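Local coordinates for flagellar biosynthesis protein FlaG (Helicobacter pylori, PDB 6JSX) that probably takes part in building the bacterial flagellum, though its exact molecular role is unsettled, at residues Tyr29-Val38 with Val48-Glu56. Numbering follows the deposited sequence.
Sequences YNDTIKGLVV and VIREIPSKE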
loop_
_atom_site.group_PDB
_atom_site.type_symbol
_atom_site.label_atom_id
_atom_site.label_comp_id
_atom_site.label_asym_id
_atom_site.label_seq_id
_atom_site.Cartn_x
_atom_site.Cartn_y
_atom_site.Cartn_z
ATOM N N TYR A 29 -6.240 10.864 -4.594
ATOM C CA TYR A 29 -5.533 12.104 -4.347
ATOM C C TYR A 29 -6.489 13.126 -3.749
ATOM O O TYR A 29 -7.523 13.436 -4.344
ATOM C CB TYR A 29 -4.931 12.668 -5.629
ATOM C CG TYR A 29 -4.116 13.932 -5.409
ATOM C CD1 TYR A 29 -2.836 13.865 -4.870
ATOM C CD2 TYR A 29 -4.621 15.187 -5.740
ATOM C CE1 TYR A 29 -2.081 15.000 -4.661
ATOM C CE2 TYR A 29 -3.865 16.334 -5.548
ATOM C CZ TYR A 29 -2.590 16.235 -5.009
ATOM O OH TYR A 29 -1.819 17.370 -4.809
ATOM N N ASN A 30 -6.158 13.642 -2.571
ATOM C CA ASN A 30 -6.882 14.793 -2.052
ATOM C C ASN A 30 -6.197 16.094 -2.484
ATOM O O ASN A 30 -5.012 16.314 -2.195
ATOM C CB ASN A 30 -6.999 14.716 -0.531
ATOM C CG ASN A 30 -8.032 15.669 0.022
ATOM O OD1 ASN A 30 -8.086 16.837 -0.371
ATOM N ND2 ASN A 30 -8.868 15.174 0.935
ATOM N N ASP A 31 -6.933 16.950 -3.187
ATOM C CA ASP A 31 -6.364 18.217 -3.631
ATOM C C ASP A 31 -6.439 19.283 -2.527
ATOM O O ASP A 31 -5.729 20.286 -2.557
ATOM C CB ASP A 31 -7.030 18.702 -4.926
ATOM C CG ASP A 31 -6.233 19.805 -5.617
ATOM O OD1 ASP A 31 -5.215 19.490 -6.278
ATOM O OD2 ASP A 31 -6.614 20.988 -5.486
ATOM N N THR A 32 -7.294 19.046 -1.543
ATOM C CA THR A 32 -7.430 19.972 -0.429
ATOM C C THR A 32 -6.262 19.850 0.556
ATOM O O THR A 32 -5.658 20.853 0.940
ATOM C CB THR A 32 -8.774 19.770 0.271
ATOM O OG1 THR A 32 -9.824 20.048 -0.664
ATOM C CG2 THR A 32 -8.902 20.685 1.477
ATOM N N ILE A 33 -5.925 18.622 0.942
ATOM C CA ILE A 33 -4.781 18.412 1.826
ATOM C C ILE A 33 -3.468 18.115 1.095
ATOM O O ILE A 33 -2.443 17.902 1.743
ATOM C CB ILE A 33 -5.048 17.314 2.878
ATOM C CG1 ILE A 33 -5.193 15.936 2.218
ATOM C CG2 ILE A 33 -6.263 17.663 3.692
ATOM C CD1 ILE A 33 -3.926 15.048 2.286
ATOM N N LYS A 34 -3.506 18.092 -0.239
ATOM C CA LYS A 34 -2.310 17.892 -1.065
ATOM C C LYS A 34 -1.526 16.636 -0.679
ATOM O O LYS A 34 -0.368 16.714 -0.268
ATOM C CB LYS A 34 -1.398 19.125 -1.006
ATOM C CG LYS A 34 -2.052 20.427 -1.489
ATOM C CD LYS A 34 -2.413 20.354 -2.966
ATOM C CE LYS A 34 -3.020 21.653 -3.470
ATOM N NZ LYS A 34 -1.990 22.703 -3.717
ATOM N N GLY A 35 -2.166 15.480 -0.803
ATOM C CA GLY A 35 -1.533 14.224 -0.441
ATOM C C GLY A 35 -2.250 12.986 -0.949
ATOM O O GLY A 35 -3.356 13.049 -1.485
ATOM N N LEU A 36 -1.608 11.844 -0.791
ATOM C CA LEU A 36 -2.263 10.598 -1.109
ATOM C C LEU A 36 -3.063 10.151 0.131
ATOM O O LEU A 36 -2.573 10.210 1.268
ATOM C CB LEU A 36 -1.223 9.544 -1.509
ATOM C CG LEU A 36 -1.424 8.410 -2.544
ATOM C CD1 LEU A 36 -0.966 7.113 -1.924
ATOM C CD2 LEU A 36 -2.832 8.251 -3.128
ATOM N N VAL A 37 -4.303 9.725 -0.080
ATOM C CA VAL A 37 -5.089 9.204 1.028
ATOM C C VAL A 37 -5.525 7.746 0.839
ATOM O O VAL A 37 -6.212 7.394 -0.121
ATOM C CB VAL A 37 -6.287 10.112 1.375
ATOM C CG1 VAL A 37 -7.238 9.391 2.349
ATOM C CG2 VAL A 37 -5.783 11.489 1.929
ATOM N N VAL A 38 -5.073 6.902 1.757
ATOM C CA VAL A 38 -5.475 5.509 1.804
ATOM C C VAL A 38 -6.539 5.352 2.889
ATOM O O VAL A 38 -6.398 5.883 3.993
ATOM C CB VAL A 38 -4.265 4.572 2.059
ATOM C CG1 VAL A 38 -3.236 5.260 2.906
ATOM C CG2 VAL A 38 -4.705 3.267 2.716
ATOM N N VAL A 48 -11.454 4.900 8.496
ATOM C CA VAL A 48 -10.201 5.296 9.129
ATOM C C VAL A 48 -9.232 5.619 7.999
ATOM O O VAL A 48 -9.141 4.871 7.020
ATOM C CB VAL A 48 -9.656 4.206 10.104
ATOM C CG1 VAL A 48 -9.724 2.841 9.477
ATOM C CG2 VAL A 48 -8.232 4.507 10.540
ATOM N N ILE A 49 -8.558 6.764 8.097
ATOM C CA ILE A 49 -7.725 7.236 6.988
ATOM C C ILE A 49 -6.271 7.517 7.367
ATOM O O ILE A 49 -5.958 7.833 8.515
ATOM C CB ILE A 49 -8.310 8.504 6.293
ATOM C CG1 ILE A 49 -8.020 9.755 7.118
ATOM C CG2 ILE A 49 -9.800 8.346 5.991
ATOM C CD1 ILE A 49 -7.125 10.744 6.411
ATOM N N ARG A 50 -5.394 7.395 6.377
ATOM C CA ARG A 50 -3.996 7.753 6.518
ATOM C C ARG A 50 -3.618 8.616 5.332
ATOM O O ARG A 50 -3.846 8.236 4.189
ATOM C CB ARG A 50 -3.116 6.508 6.553
ATOM C CG ARG A 50 -3.256 5.692 7.821
ATOM C CD ARG A 50 -3.120 6.548 9.073
ATOM N NE ARG A 50 -3.060 5.722 10.279
ATOM C CZ ARG A 50 -4.071 5.524 11.127
ATOM N NH1 ARG A 50 -5.254 6.100 10.934
ATOM N NH2 ARG A 50 -3.895 4.752 12.190
ATOM N N GLU A 51 -3.062 9.788 5.607
ATOM C CA GLU A 51 -2.666 10.701 4.556
ATOM C C GLU A 51 -1.151 10.693 4.438
ATOM O O GLU A 51 -0.434 10.528 5.425
ATOM C CB GLU A 51 -3.185 12.104 4.835
ATOM C CG GLU A 51 -2.150 13.207 4.688
ATOM C CD GLU A 51 -2.341 14.293 5.720
ATOM O OE1 GLU A 51 -3.022 14.030 6.737
ATOM O OE2 GLU A 51 -1.813 15.408 5.520
ATOM N N ILE A 52 -0.679 10.823 3.205
ATOM C CA ILE A 52 0.737 10.900 2.910
ATOM C C ILE A 52 0.885 12.052 1.923
ATOM O O ILE A 52 0.474 11.941 0.763
ATOM C CB ILE A 52 1.244 9.574 2.285
ATOM C CG1 ILE A 52 1.084 8.421 3.280
ATOM C CG2 ILE A 52 2.695 9.687 1.854
ATOM C CD1 ILE A 52 1.443 7.054 2.719
ATOM N N PRO A 53 1.423 13.183 2.397
ATOM C CA PRO A 53 1.511 14.372 1.538
ATOM C C PRO A 53 2.227 14.082 0.234
ATOM O O PRO A 53 3.110 13.221 0.209
ATOM C CB PRO A 53 2.279 15.394 2.398
ATOM C CG PRO A 53 2.634 14.702 3.681
ATOM C CD PRO A 53 1.749 13.489 3.798
ATOM N N SER A 54 1.809 14.788 -0.819
ATOM C CA SER A 54 2.254 14.572 -2.201
ATOM C C SER A 54 3.709 14.146 -2.345
ATOM O O SER A 54 4.005 13.109 -2.933
ATOM C CB SER A 54 2.022 15.833 -3.045
ATOM O OG SER A 54 0.667 15.985 -3.431
ATOM N N LYS A 55 4.612 14.947 -1.799
ATOM C CA LYS A 55 6.036 14.733 -2.011
ATOM C C LYS A 55 6.536 13.450 -1.361
ATOM O O LYS A 55 7.289 12.696 -1.965
ATOM C CB LYS A 55 6.826 15.943 -1.507
ATOM C CG LYS A 55 8.316 15.900 -1.796
ATOM C CD LYS A 55 8.923 17.287 -1.709
ATOM C CE LYS A 55 10.441 17.228 -1.609
ATOM N NZ LYS A 55 11.053 18.586 -1.416
ATOM N N GLU A 56 6.108 13.189 -0.136
ATOM C CA GLU A 56 6.541 11.986 0.558
ATOM C C GLU A 56 5.996 10.728 -0.133
ATOM O O GLU A 56 6.610 9.662 -0.078
ATOM C CB GLU A 56 6.136 12.044 2.039
ATOM C CG GLU A 56 6.862 13.134 2.841
ATOM C CD GLU A 56 6.348 13.262 4.275
ATOM O OE1 GLU A 56 5.154 12.981 4.503
ATOM O OE2 GLU A 56 7.131 13.638 5.179
#
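Leu36 pairs with Ile52 and Val38 with Arg50 in the antiparallel hairpin of strands 35-41 and 47-53, whose short segments run at 160° to each other. Each is a hydrogen-bonded pair with reciprocal bonds, for example Ile52 N to Leu36 O at 2.8 Å and Arg50 N to Val38 O at 3.0 Å. Between them Val37 and Glu51 form a non-hydrogen-bonded pair, and their side chains share one face: CG2 of Val37 lies 3.9 Å from CB of Glu51. Ile33, in the preceding turn, adds to this face by setting CD1 against the aliphatic CG of Glu51 at 3.5 Å. Leu36 and Ile52 point to the other face, where both touch Ala57 of helix 54-72.

At the strand-to-helix junction, with Pro53 as N-cap residue, Ser54 N donates to Lys34 O at 3.0 Å, with an N-H...O angle of 171°. The Tyr29 OH donates to Ser54 OG at 3.2 Å; that oxygen sits at the edge of the phenol ring, in its plane. With CG of Tyr29 anti to the backbone nitrogen (chi1 -177°), the ring reaches across to the helix start.

The bent Arg50 chain places NH1 in a bond to Ile49 O, while NH2 forms a salt bridge with Asp24 of the second subunit. The chemistry thus implies a hairpin registered by backbone bonds, its exit into helix 54-72 joined to strand 26-30 through Tyr29, and linked to the second subunit through Arg50.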